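Local coordinates for cobalamin biosynthesis protein CobN (Mycobacterium tuberculosis, PDB 7C6O), which is the large, catalytic subunit of cobaltochelatase, the enzyme that inserts cobalt into the corrin ring during aerobic cobalamin biosynthesis, at residues T471-P476 and D523-P528; A534-L539 and D578-D583; G705-G710 and G803-I808; Q712-V717 and L763-Q768. One frame throughout, in Å; residues are numbered along the deposited sequence.

Interaction 1 of 4, residues T471-P476 and D523-P528; sequences TAYWGP and DPDLPP
Y473 and W474, neighbours at the C-terminal end of helix 464-474, turn both their rings to the loop that joins helix 517-522 to helix 530-539. Y473 CG sits opposite the carbonyl carbon (chi1 -77°), which sends the ring out to the loop. Y473 OH donates to D523 OD1 at 2.8 Å, arriving from above the carboxylate, whose plane stands 83° from the ring. A water in the plane of the ring gives one hydrogen to Y473 OH and the other to D525 OD2, an oxygen also in a salt bridge with K999. The indole N-H of W474 reaches P527 O, NE1 to O 2.9 Å, with the acceptor close to the ring plane but the donor well above the carbonyl plane.

Among the apolar contacts, P527 CD lies over one face of the Y473 ring in a CH-pi contact, 3.8 Å from the centroid, and L526 CD1 touches both Y473 CD2 and W474 CZ2. A type I turn from D523 to L526 runs into two prolines, which probably stiffen the backbone that meets the two rings. Such chemistry implies a position fixed by direction at the polar rims and by shape where P527 covers a face of Y473.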
loop_
_atom_site.group_PDB
_atom_site.type_symbol
_atom_site.label_atom_id
_atom_site.label_comp_id
_atom_site.label_asym_id
_atom_site.label_seq_id
_atom_site.Cartn_x
_atom_site.Cartn_y
_atom_site.Cartn_z
ATOM N N THR A 471 21.172 18.727 -9.210
ATOM C CA THR A 471 21.772 20.001 -9.590
ATOM C C THR A 471 21.094 20.597 -10.816
ATOM O O THR A 471 21.097 21.821 -10.989
ATOM C CB THR A 471 23.273 19.840 -9.844
ATOM O OG1 THR A 471 23.486 18.855 -10.862
ATOM C CG2 THR A 471 23.994 19.420 -8.569
ATOM N N ALA A 472 20.509 19.759 -11.675
ATOM C CA ALA A 472 19.814 20.280 -12.847
ATOM C C ALA A 472 18.608 21.118 -12.446
ATOM O O ALA A 472 18.311 22.139 -13.078
ATOM C CB ALA A 472 19.387 19.133 -13.762
ATOM N N TYR A 473 17.909 20.713 -11.387
ATOM C CA TYR A 473 16.722 21.427 -10.940
ATOM C C TYR A 473 17.011 22.457 -9.857
ATOM O O TYR A 473 16.342 23.496 -9.809
ATOM C CB TYR A 473 15.673 20.436 -10.430
ATOM C CG TYR A 473 14.935 19.710 -11.530
ATOM C CD1 TYR A 473 15.449 18.548 -12.092
ATOM C CD2 TYR A 473 13.720 20.188 -12.007
ATOM C CE1 TYR A 473 14.770 17.883 -13.097
ATOM C CE2 TYR A 473 13.037 19.531 -13.009
ATOM C CZ TYR A 473 13.566 18.382 -13.551
ATOM O OH TYR A 473 12.884 17.727 -14.549
ATOM N N TRP A 474 17.990 22.202 -8.989
ATOM C CA TRP A 474 18.225 23.047 -7.828
ATOM C C TRP A 474 19.569 23.760 -7.846
ATOM O O TRP A 474 19.894 24.461 -6.880
ATOM C CB TRP A 474 18.100 22.216 -6.545
ATOM C CG TRP A 474 16.749 21.581 -6.404
ATOM C CD1 TRP A 474 16.426 20.273 -6.637
ATOM C CD2 TRP A 474 15.532 22.233 -6.020
ATOM N NE1 TRP A 474 15.082 20.070 -6.410
ATOM C CE2 TRP A 474 14.513 21.258 -6.031
ATOM C CE3 TRP A 474 15.206 23.546 -5.664
ATOM C CZ2 TRP A 474 13.193 21.554 -5.698
ATOM C CZ3 TRP A 474 13.894 23.838 -5.335
ATOM C CH2 TRP A 474 12.904 22.847 -5.353
ATOM N N GLY A 475 20.355 23.609 -8.910
ATOM C CA GLY A 475 21.636 24.268 -9.007
ATOM C C GLY A 475 22.720 23.497 -8.281
ATOM O O GLY A 475 22.452 22.506 -7.595
ATOM N N PRO A 476 23.970 23.933 -8.424
ATOM C CA PRO A 476 25.054 23.265 -7.713
ATOM C C PRO A 476 24.867 23.399 -6.218
ATOM O O PRO A 476 24.196 24.332 -5.737
ATOM C CB PRO A 476 26.308 24.007 -8.201
ATOM C CG PRO A 476 25.821 25.305 -8.727
ATOM C CD PRO A 476 24.445 25.049 -9.259
ATOM N N ASP A 523 7.188 18.671 -14.531
ATOM C CA ASP A 523 8.182 17.830 -13.861
ATOM C C ASP A 523 7.571 17.093 -12.680
ATOM O O ASP A 523 7.845 17.419 -11.519
ATOM C CB ASP A 523 9.374 18.674 -13.408
ATOM C CG ASP A 523 9.962 19.494 -14.533
ATOM O OD1 ASP A 523 10.536 18.897 -15.469
ATOM O OD2 ASP A 523 9.834 20.734 -14.487
ATOM N N PRO A 524 6.756 16.067 -12.939
ATOM C CA PRO A 524 6.343 15.188 -11.836
ATOM C C PRO A 524 7.521 14.508 -11.161
ATOM O O PRO A 524 7.402 14.125 -9.992
ATOM C CB PRO A 524 5.411 14.175 -12.516
ATOM C CG PRO A 524 5.801 14.208 -13.960
ATOM C CD PRO A 524 6.218 15.620 -14.235
ATOM N N ASP A 525 8.666 14.391 -11.849
ATOM C CA ASP A 525 9.873 13.770 -11.311
ATOM C C ASP A 525 10.815 14.767 -10.647
ATOM O O ASP A 525 12.026 14.511 -10.578
ATOM C CB ASP A 525 10.609 13.006 -12.415
ATOM C CG ASP A 525 10.777 13.821 -13.680
ATOM O OD1 ASP A 525 10.218 14.936 -13.759
ATOM O OD2 ASP A 525 11.472 13.341 -14.600
ATOM N N LEU A 526 10.296 15.890 -10.157
ATOM C CA LEU A 526 11.101 16.888 -9.469
ATOM C C LEU A 526 11.900 16.234 -8.342
ATOM O O LEU A 526 11.302 15.628 -7.442
ATOM C CB LEU A 526 10.207 17.990 -8.906
ATOM C CG LEU A 526 10.918 19.089 -8.110
ATOM C CD1 LEU A 526 11.804 19.920 -9.022
ATOM C CD2 LEU A 526 9.915 19.972 -7.370
ATOM N N PRO A 527 13.226 16.314 -8.363
ATOM C CA PRO A 527 14.027 15.670 -7.318
ATOM C C PRO A 527 13.962 16.458 -6.023
ATOM O O PRO A 527 13.564 17.632 -6.023
ATOM C CB PRO A 527 15.444 15.681 -7.911
ATOM C CG PRO A 527 15.452 16.890 -8.791
ATOM C CD PRO A 527 14.067 16.961 -9.385
ATOM N N PRO A 528 14.336 15.851 -4.896
ATOM C CA PRO A 528 14.424 16.619 -3.651
ATOM C C PRO A 528 15.491 17.696 -3.765
ATOM O O PRO A 528 16.477 17.550 -4.490
ATOM C CB PRO A 528 14.802 15.563 -2.606
ATOM C CG PRO A 528 15.513 14.507 -3.394
ATOM C CD PRO A 528 14.782 14.458 -4.713
HETATM O O HOH W 1 13.694 15.150 -15.504
#

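Interaction 2 of 4, residues A534-L539 and D578-D583; sequences AAYRWL and DAALGD
Y536 opens the contact through its CB, which comes within 3.4 Å of A580 O and also packs on the methyl of A580, CB to CB 4.1 Å. Here the backbones run close, the CA atoms of Y536 and A580 being 5.6 Å apart. Beyond CB the ring departs from this pair: its hydroxyl is hydrogen-bonded to Q508, and the ring itself meets that of Y532 and packs on P509 and L561.

One residue further on, R537 supplies the polar half. Its chain is bent at chi2 (-65°) and again at chi3 (85°), a course that brings the guanidinium back against the end of helix 576-581. NE and NH2 both donate to A580 O, at 3.1 and 2.8 Å, in a side-on grip. That oxygen lies in the guanidinium plane, while the two nitrogens approach it from the same face of the carbonyl and above its plane.

The setting is an alpha/beta layer on a mixed sheet: helix 530-539 packs on strands 492-500 and 503-507, and helix 576-581 leads into strand 586-591, in the parallel part of the same sheet. R537 thus meets the helix at its C-terminal end, where carbonyls lack the usual backbone donors and the helix dipole would be expected to welcome a positive charge. G582, with positive phi, ends the helix there, and its N still bonds back to D578 O. Through NH1 the guanidinium also forms a salt bridge with D540, which gives this buried charge a counterion, while W458 packs against the R537 side chain.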
loop_
_atom_site.group_PDB
_atom_site.type_symbol
_atom_site.label_atom_id
_atom_site.label_comp_id
_atom_site.label_asym_id
_atom_site.label_seq_id
_atom_site.Cartn_x
_atom_site.Cartn_y
_atom_site.Cartn_z
ATOM N N ALA A 534 19.749 17.948 2.953
ATOM C CA ALA A 534 20.535 18.385 4.103
ATOM C C ALA A 534 19.795 18.132 5.411
ATOM O O ALA A 534 20.401 17.703 6.402
ATOM C CB ALA A 534 20.889 19.864 3.969
ATOM N N ALA A 535 18.485 18.389 5.432
ATOM C CA ALA A 535 17.718 18.228 6.662
ATOM C C ALA A 535 17.720 16.778 7.129
ATOM O O ALA A 535 17.948 16.495 8.312
ATOM C CB ALA A 535 16.290 18.731 6.458
ATOM N N TYR A 536 17.469 15.837 6.215
ATOM C CA TYR A 536 17.473 14.432 6.609
ATOM C C TYR A 536 18.879 13.953 6.939
ATOM O O TYR A 536 19.069 13.167 7.876
ATOM C CB TYR A 536 16.849 13.563 5.514
ATOM C CG TYR A 536 15.368 13.379 5.713
ATOM C CD1 TYR A 536 14.885 12.457 6.634
ATOM C CD2 TYR A 536 14.450 14.144 5.009
ATOM C CE1 TYR A 536 13.527 12.294 6.837
ATOM C CE2 TYR A 536 13.089 13.987 5.205
ATOM C CZ TYR A 536 12.635 13.061 6.120
ATOM O OH TYR A 536 11.285 12.900 6.321
ATOM N N ARG A 537 19.879 14.414 6.189
ATOM C CA ARG A 537 21.246 14.007 6.490
ATOM C C ARG A 537 21.721 14.582 7.818
ATOM O O ARG A 537 22.590 13.990 8.471
ATOM C CB ARG A 537 22.178 14.412 5.347
ATOM C CG ARG A 537 21.988 13.586 4.073
ATOM C CD ARG A 537 22.360 12.118 4.290
ATOM N NE ARG A 537 21.261 11.324 4.840
ATOM C CZ ARG A 537 21.421 10.360 5.741
ATOM N NH1 ARG A 537 22.631 10.076 6.205
ATOM N NH2 ARG A 537 20.371 9.683 6.189
ATOM N N TRP A 538 21.156 15.715 8.250
ATOM C CA TRP A 538 21.528 16.246 9.557
ATOM C C TRP A 538 20.933 15.418 10.690
ATOM O O TRP A 538 21.512 15.357 11.781
ATOM C CB TRP A 538 21.100 17.708 9.691
ATOM C CG TRP A 538 21.286 18.208 11.090
ATOM C CD1 TRP A 538 22.449 18.641 11.659
ATOM C CD2 TRP A 538 20.286 18.287 12.112
ATOM N NE1 TRP A 538 22.231 18.994 12.969
ATOM C CE2 TRP A 538 20.910 18.787 13.271
ATOM C CE3 TRP A 538 18.920 17.988 12.156
ATOM C CZ2 TRP A 538 20.217 18.996 14.461
ATOM C CZ3 TRP A 538 18.233 18.200 13.339
ATOM C CH2 TRP A 538 18.882 18.700 14.473
ATOM N N LEU A 539 19.783 14.779 10.457
ATOM C CA LEU A 539 19.225 13.879 11.459
ATOM C C LEU A 539 20.144 12.700 11.745
ATOM O O LEU A 539 20.068 12.115 12.830
ATOM C CB LEU A 539 17.860 13.356 11.007
ATOM C CG LEU A 539 16.735 14.371 10.822
ATOM C CD1 LEU A 539 15.467 13.676 10.336
ATOM C CD2 LEU A 539 16.479 15.113 12.125
ATOM N N ASP A 578 16.474 6.726 -0.705
ATOM C CA ASP A 578 17.652 6.082 -0.136
ATOM C C ASP A 578 18.707 7.108 0.259
ATOM O O ASP A 578 19.323 6.999 1.327
ATOM C CB ASP A 578 18.225 5.072 -1.130
ATOM C CG ASP A 578 19.413 4.312 -0.572
ATOM O OD1 ASP A 578 19.204 3.237 0.032
ATOM O OD2 ASP A 578 20.555 4.787 -0.740
ATOM N N ALA A 579 18.932 8.111 -0.594
ATOM C CA ALA A 579 19.900 9.152 -0.273
ATOM C C ALA A 579 19.478 9.941 0.961
ATOM O O ALA A 579 20.318 10.315 1.788
ATOM C CB ALA A 579 20.080 10.087 -1.468
ATOM N N ALA A 580 18.178 10.198 1.106
ATOM C CA ALA A 580 17.704 10.985 2.239
ATOM C C ALA A 580 17.754 10.181 3.534
ATOM O O ALA A 580 18.302 10.645 4.542
ATOM C CB ALA A 580 16.284 11.487 1.971
ATOM N N LEU A 581 17.198 8.968 3.527
ATOM C CA LEU A 581 16.999 8.224 4.769
ATOM C C LEU A 581 18.222 7.414 5.186
ATOM O O LEU A 581 18.499 7.294 6.386
ATOM C CB LEU A 581 15.786 7.299 4.636
ATOM C CG LEU A 581 15.295 6.631 5.921
ATOM C CD1 LEU A 581 14.999 7.679 6.990
ATOM C CD2 LEU A 581 14.055 5.792 5.641
ATOM N N GLY A 582 18.955 6.851 4.227
ATOM C CA GLY A 582 20.154 6.094 4.563
ATOM C C GLY A 582 19.848 4.880 5.420
ATOM O O GLY A 582 18.885 4.144 5.181
ATOM N N ASP A 583 20.679 4.670 6.442
ATOM C CA ASP A 583 20.542 3.548 7.362
ATOM C C ASP A 583 19.609 3.836 8.534
ATOM O O ASP A 583 19.479 2.987 9.423
ATOM C CB ASP A 583 21.915 3.138 7.914
ATOM C CG ASP A 583 22.850 2.608 6.845
ATOM O OD1 ASP A 583 22.363 2.112 5.809
ATOM O OD2 ASP A 583 24.080 2.682 7.049
#

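Interaction 3 of 4, residues G705-G710 and G803-I808; sequences GQNPTG and GTATEI
E807 reaches across to G705 from the first turn of helix 807-815, where a 3-10 segment, 803-806, passes into the alpha-helix beside the loop that leads to helix 710-722. Its CB already lies 3.7 Å from G705 N. From there CG turns beside the backbone N (chi1 -75°) and the chain runs on extended, setting the carboxylate carbon CD 3.8 Å from G705 N. At the tip OE1 accepts the N-H of G705 at 2.8 Å in a nearly straight bond of 176°, met on its anti side and somewhat out of the carboxylate plane. H702 is a second donor to OE1, whereas OE2 turns to T838 and to the backbone N of L613, so a buried carboxylate is held at both oxygens.

Around this bond the backbones come close enough for CA-H...O contacts in both directions: G705 CA to T804 O, and A805 CA to G705 O, each 3.4 Å. The loop backbone at G705 has positive phi, and I808 CG1 packs against G705, 4.2 Å from its CA. Further along, N707 CA lies 3.8 Å from T804 CG2. Beside the exposed A805 a water donates one hydrogen to G705 O and the other to A805 O, 2.9 Å from each.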
loop_
_atom_site.group_PDB
_atom_site.type_symbol
_atom_site.label_atom_id
_atom_site.label_comp_id
_atom_site.label_asym_id
_atom_site.label_seq_id
_atom_site.Cartn_x
_atom_site.Cartn_y
_atom_site.Cartn_z
ATOM N N GLY A 705 -2.691 5.117 21.202
ATOM C CA GLY A 705 -2.702 4.391 22.456
ATOM C C GLY A 705 -3.968 4.512 23.276
ATOM O O GLY A 705 -4.035 3.926 24.364
ATOM N N GLN A 706 -4.975 5.232 22.795
ATOM C CA GLN A 706 -6.190 5.507 23.558
ATOM C C GLN A 706 -7.330 4.663 22.993
ATOM O O GLN A 706 -7.917 5.005 21.962
ATOM C CB GLN A 706 -6.516 6.998 23.513
ATOM C CG GLN A 706 -7.809 7.392 24.197
ATOM C CD GLN A 706 -8.042 8.887 24.143
ATOM O OE1 GLN A 706 -8.981 9.359 23.500
ATOM N NE2 GLN A 706 -7.181 9.644 24.813
ATOM N N ASN A 707 -7.638 3.552 23.666
ATOM C CA ASN A 707 -8.744 2.719 23.214
ATOM C C ASN A 707 -10.076 3.348 23.623
ATOM O O ASN A 707 -10.204 3.862 24.737
ATOM C CB ASN A 707 -8.631 1.306 23.790
ATOM C CG ASN A 707 -8.424 1.300 25.292
ATOM O OD1 ASN A 707 -7.554 1.997 25.814
ATOM N ND2 ASN A 707 -9.229 0.512 25.996
ATOM N N PRO A 708 -11.073 3.335 22.738
ATOM C CA PRO A 708 -12.361 3.952 23.072
ATOM C C PRO A 708 -13.039 3.258 24.242
ATOM O O PRO A 708 -12.928 2.044 24.432
ATOM C CB PRO A 708 -13.174 3.795 21.782
ATOM C CG PRO A 708 -12.141 3.702 20.705
ATOM C CD PRO A 708 -11.005 2.940 21.322
ATOM N N THR A 709 -13.744 4.059 25.036
ATOM C CA THR A 709 -14.468 3.594 26.209
ATOM C C THR A 709 -15.858 4.213 26.216
ATOM O O THR A 709 -16.150 5.148 25.465
ATOM C CB THR A 709 -13.732 3.957 27.507
ATOM O OG1 THR A 709 -13.546 5.376 27.567
ATOM C CG2 THR A 709 -12.377 3.265 27.571
ATOM N N GLY A 710 -16.717 3.673 27.076
ATOM C CA GLY A 710 -18.018 4.280 27.307
ATOM C C GLY A 710 -18.849 4.368 26.043
ATOM O O GLY A 710 -18.939 3.416 25.260
ATOM N N GLY A 803 -6.522 -4.111 22.161
ATOM C CA GLY A 803 -5.136 -3.997 21.743
ATOM C C GLY A 803 -4.723 -2.589 21.363
ATOM O O GLY A 803 -3.523 -2.307 21.279
ATOM N N THR A 804 -5.693 -1.699 21.134
ATOM C CA THR A 804 -5.380 -0.311 20.805
ATOM C C THR A 804 -4.560 0.356 21.903
ATOM O O THR A 804 -3.722 1.218 21.615
ATOM C CB THR A 804 -6.679 0.459 20.553
ATOM O OG1 THR A 804 -7.311 -0.054 19.374
ATOM C CG2 THR A 804 -6.413 1.946 20.370
ATOM N N ALA A 805 -4.765 -0.043 23.160
ATOM C CA ALA A 805 -4.024 0.551 24.265
ATOM C C ALA A 805 -2.537 0.214 24.244
ATOM O O ALA A 805 -1.791 0.766 25.061
ATOM C CB ALA A 805 -4.632 0.111 25.599
ATOM N N THR A 806 -2.087 -0.662 23.343
ATOM C CA THR A 806 -0.679 -1.025 23.241
ATOM C C THR A 806 0.055 -0.275 22.137
ATOM O O THR A 806 1.239 -0.543 21.912
ATOM C CB THR A 806 -0.524 -2.535 23.003
ATOM O OG1 THR A 806 -0.859 -2.845 21.643
ATOM C CG2 THR A 806 -1.431 -3.327 23.933
ATOM N N GLU A 807 -0.612 0.658 21.450
ATOM C CA GLU A 807 -0.014 1.302 20.283
ATOM C C GLU A 807 1.259 2.057 20.647
ATOM O O GLU A 807 2.274 1.963 19.946
ATOM C CB GLU A 807 -1.025 2.245 19.630
ATOM C CG GLU A 807 -2.115 1.539 18.844
ATOM C CD GLU A 807 -3.267 2.462 18.496
ATOM O OE1 GLU A 807 -3.229 3.647 18.897
ATOM O OE2 GLU A 807 -4.214 1.999 17.828
ATOM N N ILE A 808 1.221 2.824 21.736
ATOM C CA ILE A 808 2.404 3.578 22.138
ATOM C C ILE A 808 3.467 2.638 22.694
ATOM O O ILE A 808 4.667 2.828 22.461
ATOM C CB ILE A 808 2.017 4.678 23.141
ATOM C CG1 ILE A 808 1.243 5.791 22.429
ATOM C CG2 ILE A 808 3.249 5.243 23.822
ATOM C CD1 ILE A 808 0.840 6.938 23.333
HETATM O O HOH W 2 -2.588 3.047 26.674
#

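Interaction 4 of 4, residues Q712-V717 and L763-Q768; sequences QELDLV and LVAALQ
L714 and V764 meet at an oblique angle in the middle of this contact, L714 CD1 coming to 3.5 Å from V764 CG1. The leucine leaves its helix with CG anti to the backbone N (chi1 166°), and this sends its two methyls across the gap as a fork: CD1 goes to V764 and the backbone N of A765, CD2 to the methyl of A765, CB at 4.0 Å. V717 CG1, one turn later on the same helix face, meets the same V764 CG1 from a different direction, at 3.9 Å, so one methyl touches branched side chains from consecutive turns.

This is a helix-helix packing within an all-helical part of the chain. Segments 712-717 and 763-768 of helices 710-722 and 750-769 point 131° apart, between perpendicular and antiparallel, with their axes 10.0 Å from each other. Helix 784-801 lies against the first of them, touching E713 and V717 through I798.

At one end of the apolar patch a polar pair takes over. Q768 extends fully along its chain, and its NE2 donates to E713 OE1 at 3.0 Å, on the anti lone pair of that oxygen. The acceptor lies in the amide plane, although carboxylate and amide are turned 48° against each other. NE2 also bonds to G710 O, just before segment 712-717, and the amide's own OE1 rests near L714 CB.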
loop_
_atom_site.group_PDB
_atom_site.type_symbol
_atom_site.label_atom_id
_atom_site.label_comp_id
_atom_site.label_asym_id
_atom_site.label_seq_id
_atom_site.Cartn_x
_atom_site.Cartn_y
_atom_site.Cartn_z
ATOM N N GLN A 712 -18.332 6.024 23.341
ATOM C CA GLN A 712 -17.551 5.905 22.112
ATOM C C GLN A 712 -17.258 4.446 21.788
ATOM O O GLN A 712 -17.225 4.059 20.614
ATOM C CB GLN A 712 -16.251 6.702 22.227
ATOM C CG GLN A 712 -16.452 8.198 22.431
ATOM C CD GLN A 712 -16.770 8.560 23.873
ATOM O OE1 GLN A 712 -16.275 7.927 24.808
ATOM N NE2 GLN A 712 -17.603 9.578 24.059
ATOM N N GLU A 713 -17.040 3.623 22.816
ATOM C CA GLU A 713 -16.898 2.187 22.595
ATOM C C GLU A 713 -18.201 1.579 22.094
ATOM O O GLU A 713 -18.189 0.718 21.207
ATOM C CB GLU A 713 -16.448 1.497 23.884
ATOM C CG GLU A 713 -16.286 -0.009 23.764
ATOM C CD GLU A 713 -15.912 -0.661 25.083
ATOM O OE1 GLU A 713 -16.622 -0.432 26.086
ATOM O OE2 GLU A 713 -14.902 -1.393 25.118
ATOM N N LEU A 714 -19.335 2.013 22.652
ATOM C CA LEU A 714 -20.628 1.493 22.217
ATOM C C LEU A 714 -20.893 1.826 20.752
ATOM O O LEU A 714 -21.272 0.952 19.965
ATOM C CB LEU A 714 -21.735 2.049 23.115
ATOM C CG LEU A 714 -23.191 1.916 22.663
ATOM C CD1 LEU A 714 -23.571 0.467 22.444
ATOM C CD2 LEU A 714 -24.121 2.559 23.683
ATOM N N ASP A 715 -20.688 3.089 20.368
ATOM C CA ASP A 715 -20.928 3.495 18.984
ATOM C C ASP A 715 -19.997 2.773 18.019
ATOM O O ASP A 715 -20.420 2.347 16.938
ATOM C CB ASP A 715 -20.767 5.008 18.843
ATOM C CG ASP A 715 -21.991 5.773 19.307
ATOM O OD1 ASP A 715 -23.117 5.398 18.914
ATOM O OD2 ASP A 715 -21.826 6.752 20.065
ATOM N N LEU A 716 -18.721 2.632 18.384
ATOM C CA LEU A 716 -17.775 1.971 17.491
ATOM C C LEU A 716 -18.108 0.493 17.329
ATOM O O LEU A 716 -18.089 -0.035 16.210
ATOM C CB LEU A 716 -16.351 2.157 18.009
ATOM C CG LEU A 716 -15.223 1.600 17.139
ATOM C CD1 LEU A 716 -15.330 2.128 15.719
ATOM C CD2 LEU A 716 -13.876 1.957 17.743
ATOM N N VAL A 717 -18.426 -0.193 18.432
ATOM C CA VAL A 717 -18.809 -1.599 18.340
ATOM C C VAL A 717 -20.067 -1.755 17.494
ATOM O O VAL A 717 -20.155 -2.655 16.648
ATOM C CB VAL A 717 -18.993 -2.200 19.746
ATOM C CG1 VAL A 717 -19.656 -3.566 19.654
ATOM C CG2 VAL A 717 -17.647 -2.314 20.448
ATOM N N LEU A 763 -29.289 -3.660 22.781
ATOM C CA LEU A 763 -28.621 -4.926 23.072
ATOM C C LEU A 763 -27.139 -4.721 23.373
ATOM O O LEU A 763 -26.614 -5.272 24.347
ATOM C CB LEU A 763 -28.798 -5.893 21.901
ATOM C CG LEU A 763 -30.164 -6.561 21.732
ATOM C CD1 LEU A 763 -30.214 -7.333 20.424
ATOM C CD2 LEU A 763 -30.455 -7.479 22.910
ATOM N N VAL A 764 -26.445 -3.943 22.539
ATOM C CA VAL A 764 -25.010 -3.750 22.735
ATOM C C VAL A 764 -24.746 -2.967 24.015
ATOM O O VAL A 764 -23.781 -3.243 24.738
ATOM C CB VAL A 764 -24.388 -3.062 21.506
ATOM C CG1 VAL A 764 -22.881 -2.913 21.677
ATOM C CG2 VAL A 764 -24.693 -3.857 20.251
ATOM N N ALA A 765 -25.599 -1.984 24.320
ATOM C CA ALA A 765 -25.443 -1.233 25.561
ATOM C C ALA A 765 -25.640 -2.134 26.774
ATOM O O ALA A 765 -24.978 -1.956 27.803
ATOM C CB ALA A 765 -26.424 -0.063 25.598
ATOM N N ALA A 766 -26.544 -3.110 26.669
ATOM C CA ALA A 766 -26.736 -4.057 27.761
ATOM C C ALA A 766 -25.540 -4.990 27.893
ATOM O O ALA A 766 -25.094 -5.284 29.009
ATOM C CB ALA A 766 -28.023 -4.851 27.550
ATOM N N LEU A 767 -25.008 -5.467 26.763
ATOM C CA LEU A 767 -23.816 -6.307 26.802
ATOM C C LEU A 767 -22.633 -5.548 27.386
ATOM O O LEU A 767 -21.850 -6.103 28.168
ATOM C CB LEU A 767 -23.487 -6.818 25.400
ATOM C CG LEU A 767 -22.278 -7.748 25.286
ATOM C CD1 LEU A 767 -22.514 -9.018 26.091
ATOM C CD2 LEU A 767 -21.983 -8.076 23.831
ATOM N N GLN A 768 -22.487 -4.273 27.016
ATOM C CA GLN A 768 -21.431 -3.448 27.593
ATOM C C GLN A 768 -21.592 -3.326 29.103
ATOM O O GLN A 768 -20.602 -3.332 29.844
ATOM C CB GLN A 768 -21.439 -2.066 26.939
ATOM C CG GLN A 768 -20.363 -1.130 27.450
ATOM C CD GLN A 768 -20.448 0.244 26.818
ATOM O OE1 GLN A 768 -21.512 0.866 26.801
ATOM N NE2 GLN A 768 -19.329 0.723 26.288
#

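How the interactions relate
The touching residues of interaction 2 are all buried, whereas interactions 1, 3 and 4 mix covered with more accessible residues. Interactions 1 and 2 lie side by side, centres about 17 Å apart without touching; loop 523-528 of the former leads straight into helix 530-539 of the latter. Interactions 3 and 4 do touch: 4 is nested within the chain loop that 3 closes, segment 705-710 bonds to a helix of 4, and P708 packs on E713 and L716. Chemistry follows place. The buried arginine of 2 is met by one carbonyl and a carboxylate, the buried glutamate of 3 by backbone N-H groups and side chains; water joins 1 and 3, and 4 relies most on aliphatic packing.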